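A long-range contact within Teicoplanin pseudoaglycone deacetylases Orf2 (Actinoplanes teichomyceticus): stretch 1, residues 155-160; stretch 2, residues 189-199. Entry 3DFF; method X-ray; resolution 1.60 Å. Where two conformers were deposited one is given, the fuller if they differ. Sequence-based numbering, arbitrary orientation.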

# COMPACT_ATOMS: atom_id res chain seq x y z
N CYS A 155 -1.60 -4.61 3.16
CA CYS A 155 -2.77 -4.44 2.30
C CYS A 155 -3.45 -5.76 1.97
O CYS A 155 -2.79 -6.80 1.86
CB CYS A 155 -2.36 -3.75 1.00
SG CYS A 155 -1.08 -4.66 0.06
N ALA A 156 -4.77 -5.71 1.78
CA ALA A 156 -5.49 -6.86 1.27
C ALA A 156 -5.24 -7.14 -0.23
O ALA A 156 -5.52 -8.23 -0.70
CB ALA A 156 -7.01 -6.68 1.50
N ALA A 157 -4.73 -6.14 -0.94
CA ALA A 157 -4.53 -6.19 -2.39
C ALA A 157 -5.87 -6.30 -3.14
O ALA A 157 -5.94 -6.89 -4.21
CB ALA A 157 -3.53 -7.30 -2.83
N ILE A 158 -6.91 -5.70 -2.58
CA ILE A 158 -8.12 -5.44 -3.36
C ILE A 158 -7.72 -4.57 -4.55
O ILE A 158 -6.96 -3.60 -4.39
CB ILE A 158 -9.18 -4.78 -2.48
CG1 ILE A 158 -9.68 -5.77 -1.42
CG2 ILE A 158 -10.37 -4.23 -3.31
CD1 ILE A 158 -10.35 -5.11 -0.22
N GLY A 159 -8.20 -4.93 -5.74
CA GLY A 159 -7.78 -4.24 -6.96
C GLY A 159 -6.70 -4.96 -7.73
O GLY A 159 -6.41 -4.60 -8.88
N GLU A 160 -6.06 -5.94 -7.08
CA GLU A 160 -5.13 -6.90 -7.71
C GLU A 160 -3.88 -6.27 -8.33
O GLU A 160 -3.31 -6.83 -9.28
CB GLU A 160 -5.87 -7.80 -8.74
CG GLU A 160 -7.01 -8.64 -8.14
CD GLU A 160 -7.78 -9.47 -9.17
OE1 GLU A 160 -8.99 -9.72 -8.95
OE2 GLU A 160 -7.19 -9.88 -10.19
N PRO A 189 -8.21 4.00 -2.61
CA PRO A 189 -9.66 3.98 -2.87
C PRO A 189 -10.17 2.77 -3.66
O PRO A 189 -11.35 2.71 -3.97
CB PRO A 189 -9.86 5.26 -3.69
CG PRO A 189 -8.59 5.35 -4.50
CD PRO A 189 -7.49 4.84 -3.58
N TYR A 190 -9.30 1.81 -3.95
CA TYR A 190 -9.61 0.62 -4.78
C TYR A 190 -10.93 -0.04 -4.42
O TYR A 190 -11.69 -0.48 -5.28
CB TYR A 190 -8.55 -0.46 -4.60
CG TYR A 190 -7.24 -0.26 -5.31
CD1 TYR A 190 -7.12 -0.56 -6.67
CD2 TYR A 190 -6.11 0.16 -4.62
CE1 TYR A 190 -5.90 -0.41 -7.33
CE2 TYR A 190 -4.88 0.30 -5.26
CZ TYR A 190 -4.79 0.01 -6.61
OH TYR A 190 -3.58 0.14 -7.25
N ALA A 191 -11.18 -0.14 -3.12
CA ALA A 191 -12.34 -0.90 -2.63
C ALA A 191 -13.66 -0.23 -3.01
O ALA A 191 -14.72 -0.86 -2.91
CB ALA A 191 -12.25 -1.10 -1.14
N VAL A 192 -13.60 1.03 -3.41
CA VAL A 192 -14.81 1.75 -3.82
C VAL A 192 -15.28 1.22 -5.18
O VAL A 192 -16.46 1.31 -5.54
CB VAL A 192 -14.58 3.30 -3.81
CG1 VAL A 192 -15.79 4.08 -4.37
CG2 VAL A 192 -14.26 3.79 -2.41
N PHE A 193 -14.34 0.63 -5.93
CA PHE A 193 -14.61 0.16 -7.29
C PHE A 193 -14.49 -1.35 -7.50
O PHE A 193 -14.65 -1.81 -8.63
CB PHE A 193 -13.66 0.81 -8.30
CG PHE A 193 -13.52 2.27 -8.14
CD1 PHE A 193 -14.49 3.13 -8.64
CD2 PHE A 193 -12.41 2.79 -7.50
CE1 PHE A 193 -14.36 4.51 -8.49
CE2 PHE A 193 -12.27 4.16 -7.35
CZ PHE A 193 -13.25 5.03 -7.84
N LYS A 194 -14.19 -2.10 -6.44
CA LYS A 194 -13.99 -3.56 -6.55
C LYS A 194 -14.82 -4.35 -5.55
O LYS A 194 -15.23 -3.81 -4.52
CB LYS A 194 -12.51 -3.91 -6.40
CG LYS A 194 -11.59 -3.20 -7.37
CD LYS A 194 -11.71 -3.76 -8.78
CE LYS A 194 -10.91 -2.94 -9.77
NZ LYS A 194 -10.92 -3.60 -11.11
N SER A 195 -15.07 -5.63 -5.84
CA SER A 195 -15.99 -6.44 -5.02
C SER A 195 -15.55 -6.57 -3.57
O SER A 195 -16.39 -6.62 -2.65
CB SER A 195 -16.19 -7.84 -5.62
OG SER A 195 -15.02 -8.63 -5.47
N GLY A 196 -14.23 -6.63 -3.37
CA GLY A 196 -13.66 -6.79 -2.04
C GLY A 196 -13.02 -8.16 -1.81
O GLY A 196 -12.13 -8.29 -0.98
N ALA A 197 -13.46 -9.16 -2.56
CA ALA A 197 -12.95 -10.53 -2.36
C ALA A 197 -11.51 -10.64 -2.86
O ALA A 197 -11.17 -10.08 -3.90
CB ALA A 197 -13.85 -11.55 -3.06
N VAL A 198 -10.67 -11.34 -2.10
CA VAL A 198 -9.29 -11.62 -2.52
C VAL A 198 -8.93 -13.09 -2.33
O VAL A 198 -9.52 -13.80 -1.51
CB VAL A 198 -8.23 -10.71 -1.80
CG1 VAL A 198 -8.38 -9.24 -2.19
CG2 VAL A 198 -8.27 -10.88 -0.28
N GLU A 199 -7.97 -13.55 -3.13
CA GLU A 199 -7.46 -14.90 -3.03
C GLU A 199 -6.11 -14.81 -2.33
O GLU A 199 -5.17 -14.20 -2.85
CB GLU A 199 -7.33 -15.52 -4.43
CG GLU A 199 -6.54 -16.85 -4.50
CD GLU A 199 -7.42 -18.11 -4.55
OE1 GLU A 199 -6.93 -19.20 -4.14
OE2 GLU A 199 -8.59 -18.01 -4.99
O HOH W 1 -9.32 -9.79 -5.85

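This is a small, mainly apolar contact between two irregular segments, centred on one isoleucine and made by van der Waals packing, with no direct hydrogen bond across it and one water bridging its margin.

Ile158 has by far the largest area covered by the opposing stretch. It sits in a type II turn from Ala157 to Glu160, closed by a 3.0 Å hydrogen bond from Glu160 N to Ala157 O, and its CA-to-CB bond points toward the second stretch. With chi1 in m and chi2 in t, its branches reach different neighbours. CG2 of Ile158 lies 4.2 Å from Ala191 CB and 3.8 Å from Lys194 CB, while Ile158 CG1 lies 3.8 Å from Val198 CG1 and 3.5 Å from Gly196 O. A branched aliphatic side chain suits this place because it can fill space in several directions without needing a polar partner.

Val198 extends the apolar surface: its CG1 also packs 3.4 Å from Ala156 O, so a methyl group rests against the backbone. At the other end, the carbonyl of Ile158 lies over one face of the Tyr190 ring, with Ile158 O 3.5 Å from Tyr190 CG.

Gly159 brings its backbone close to that ring, its CA 3.7 Å from Tyr190 CD1. Glycine fits here for two reasons: a CB would fall 2.3 Å from Tyr190 CD1, and phi/psi of 99/-14° would jam it against the preceding carbonyl. The backbone angles of Gly196 likewise call for glycine, although a CB there would point away from the contact. Lys194 contributes the aliphatic part of its chain, CG lying 4.0 Å from Gly159 CA.

At the margin, water 1 donates to Glu160 OE1 (3.1 Å) and to Ala197 O (2.7 Å), joining the two stretches through exposed residues that scarcely touch directly.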